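Long-range contact in catechol 1,2-dioxygenase (Acinetobacter sp., PDB 1DLQ), which uses a ferric ion to split the ring of catechol between its two hydroxyl-bearing carbons, adding O2 to give cis,cis-muconate: residues Gly219-His224 and Tyr250-Tyr255. Sequence-based numbering, arbitrary orientation.
Sequences GNRPAH and YDDFAY. With HG (mercury (II) ion), chain D; FE (Fe (III) ion), chain C.
Arg221 runs alongside Asp252, and nearly every atom of its side chain has a neighbour in the other loop. Arg221 CB lies 3.5 Å from Asp252 OD1. CG stands anti to the carbonyl carbon (chi1 -61°) and touches that oxygen and, in another direction, the edge of the Phe253 ring at CD1. After CD the chain bends, and the guanidinium meets the carboxylate side-on: Arg221 NE donates to Asp252 OD1 at 3.0 Å, within the guanidinium plane, while Arg221 NH2 gives a longer bond of 3.2 Å to Asp252 OD2. The two planes are only 20° apart, a pairing that the flat, multi-donor head of arginine suits well. Ala254 CB lies over one guanidinium face, toward its rim, small enough to sit 3.6 Å from Arg221 NE; His224 CE1 lies over the opposite face, also off-centre. Arg221 NH1 is turned toward the iron, with 3.6 Å between NH1 and FE.

This is the non-haem ferric centre of an intradiol dioxygenase, bound by Tyr164, Tyr200, His224 and His226 together with a water. Arg221 thus belongs to the second shell, and its positive charge would be expected to favour anionic ligands nearby. His224 binds iron through NE2; His224 ND1 donates to Pro222 O at 2.7 Å, almost straight, which fixes the ring's rotation.

Asp252 is held in turn by its own loop. OD1 accepts from Ala254 N in an Asx turn, on the face of the carboxylate opposite Arg221 NE, and OD2 also takes the backbone N-H of Ala256. Pro222, with no N-H to satisfy, packs CD 3.4 Å from Asp252 CB. Phe253 N donates to Asn220 O, while its ring packs against Gly219 CA; a mercury ion bound by Gly219 O and Cys202 lies over one face of the ring, toward its rim.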
loop_
_atom_site.group_PDB
_atom_site.type_symbol
_atom_site.label_atom_id
_atom_site.label_comp_id
_atom_site.label_asym_id
_atom_site.label_seq_id
_atom_site.Cartn_x
_atom_site.Cartn_y
_atom_site.Cartn_z
ATOM N N GLY A 219 0.866 16.591 -10.596
ATOM C CA GLY A 219 1.026 15.230 -11.080
ATOM C C GLY A 219 0.959 15.156 -12.586
ATOM O O GLY A 219 0.458 14.192 -13.147
ATOM N N ASN A 220 1.482 16.180 -13.249
ATOM C CA ASN A 220 1.454 16.243 -14.701
ATOM C C ASN A 220 2.718 15.773 -15.376
ATOM O O ASN A 220 3.827 16.004 -14.890
ATOM C CB ASN A 220 1.179 17.667 -15.157
ATOM C CG ASN A 220 -0.095 18.218 -14.574
ATOM O OD1 ASN A 220 -1.171 17.636 -14.734
ATOM N ND2 ASN A 220 0.012 19.346 -13.890
ATOM N N ARG A 221 2.529 15.110 -16.510
ATOM C CA ARG A 221 3.635 14.630 -17.318
ATOM C C ARG A 221 3.568 15.347 -18.659
ATOM O O ARG A 221 2.485 15.614 -19.172
ATOM C CB ARG A 221 3.540 13.121 -17.570
ATOM C CG ARG A 221 3.565 12.241 -16.327
ATOM C CD ARG A 221 4.045 10.853 -16.714
ATOM N NE ARG A 221 5.442 10.932 -17.138
ATOM C CZ ARG A 221 6.122 9.968 -17.754
ATOM N NH1 ARG A 221 5.555 8.790 -18.053
ATOM N NH2 ARG A 221 7.388 10.193 -18.080
ATOM N N PRO A 222 4.728 15.690 -19.234
ATOM C CA PRO A 222 4.762 16.372 -20.529
ATOM C C PRO A 222 4.380 15.352 -21.612
ATOM O O PRO A 222 4.441 14.144 -21.375
ATOM C CB PRO A 222 6.222 16.799 -20.632
ATOM C CG PRO A 222 6.915 15.623 -19.986
ATOM C CD PRO A 222 6.098 15.515 -18.717
ATOM N N ALA A 223 3.983 15.828 -22.790
ATOM C CA ALA A 223 3.604 14.927 -23.874
ATOM C C ALA A 223 4.812 14.085 -24.269
ATOM O O ALA A 223 5.911 14.609 -24.463
ATOM C CB ALA A 223 3.100 15.723 -25.071
ATOM N N HIS A 224 4.602 12.780 -24.393
ATOM C CA HIS A 224 5.690 11.872 -24.734
ATOM C C HIS A 224 5.209 10.585 -25.393
ATOM O O HIS A 224 4.021 10.234 -25.346
ATOM C CB HIS A 224 6.445 11.487 -23.480
ATOM C CG HIS A 224 5.578 10.821 -22.468
ATOM N ND1 HIS A 224 4.677 11.517 -21.690
ATOM C CD2 HIS A 224 5.396 9.513 -22.177
ATOM C CE1 HIS A 224 3.979 10.665 -20.960
ATOM N NE2 HIS A 224 4.395 9.444 -21.238
ATOM N N TYR A 250 10.495 19.863 -18.733
ATOM C CA TYR A 250 11.504 19.715 -17.701
ATOM C C TYR A 250 10.949 19.760 -16.286
ATOM O O TYR A 250 11.682 20.024 -15.336
ATOM C CB TYR A 250 12.610 20.760 -17.865
ATOM C CG TYR A 250 13.306 20.676 -19.198
ATOM C CD1 TYR A 250 14.370 19.797 -19.393
ATOM C CD2 TYR A 250 12.868 21.433 -20.286
ATOM C CE1 TYR A 250 14.985 19.671 -20.643
ATOM C CE2 TYR A 250 13.474 21.319 -21.542
ATOM C CZ TYR A 250 14.532 20.436 -21.714
ATOM O OH TYR A 250 15.130 20.321 -22.955
ATOM N N ASP A 251 9.657 19.497 -16.141
ATOM C CA ASP A 251 9.051 19.483 -14.823
ATOM C C ASP A 251 8.077 18.317 -14.752
ATOM O O ASP A 251 6.967 18.435 -14.232
ATOM C CB ASP A 251 8.347 20.818 -14.542
ATOM C CG ASP A 251 7.799 20.904 -13.125
ATOM O OD1 ASP A 251 8.541 20.570 -12.170
ATOM O OD2 ASP A 251 6.631 21.322 -12.967
ATOM N N ASP A 252 8.516 17.188 -15.295
ATOM C CA ASP A 252 7.732 15.965 -15.318
ATOM C C ASP A 252 7.597 15.404 -13.901
ATOM O O ASP A 252 8.588 15.232 -13.198
ATOM C CB ASP A 252 8.416 14.970 -16.266
ATOM C CG ASP A 252 7.816 13.581 -16.213
ATOM O OD1 ASP A 252 6.595 13.430 -15.996
ATOM O OD2 ASP A 252 8.579 12.624 -16.426
ATOM N N PHE A 253 6.366 15.133 -13.476
ATOM C CA PHE A 253 6.132 14.610 -12.138
ATOM C C PHE A 253 6.772 13.232 -11.928
ATOM O O PHE A 253 6.957 12.787 -10.787
ATOM C CB PHE A 253 4.619 14.583 -11.853
ATOM C CG PHE A 253 4.052 13.214 -11.611
ATOM C CD1 PHE A 253 3.944 12.292 -12.642
ATOM C CD2 PHE A 253 3.629 12.844 -10.340
ATOM C CE1 PHE A 253 3.423 11.021 -12.414
ATOM C CE2 PHE A 253 3.107 11.576 -10.102
ATOM C CZ PHE A 253 3.005 10.663 -11.145
ATOM N N ALA A 254 7.124 12.576 -13.033
ATOM C CA ALA A 254 7.744 11.255 -12.990
ATOM C C ALA A 254 9.256 11.340 -13.194
ATOM O O ALA A 254 9.952 10.324 -13.185
ATOM C CB ALA A 254 7.123 10.359 -14.059
ATOM N N TYR A 255 9.753 12.554 -13.400
ATOM C CA TYR A 255 11.184 12.786 -13.589
ATOM C C TYR A 255 11.809 11.872 -14.649
ATOM O O TYR A 255 12.940 11.407 -14.491
ATOM C CB TYR A 255 11.914 12.580 -12.261
ATOM C CG TYR A 255 11.262 13.281 -11.096
ATOM C CD1 TYR A 255 11.472 14.641 -10.880
ATOM C CD2 TYR A 255 10.413 12.598 -10.222
ATOM C CE1 TYR A 255 10.861 15.311 -9.828
ATOM C CE2 TYR A 255 9.791 13.266 -9.157
ATOM C CZ TYR A 255 10.028 14.629 -8.973
ATOM O OH TYR A 255 9.438 15.324 -7.944
HETATM HG HG HG D . 0.123 11.683 -12.603
HETATM FE FE FE C . 3.191 7.649 -20.494
HETATM O O HOH W 1 2.960 6.402 -18.597
HETATM O O HOH W 2 0.848 10.885 -14.824
#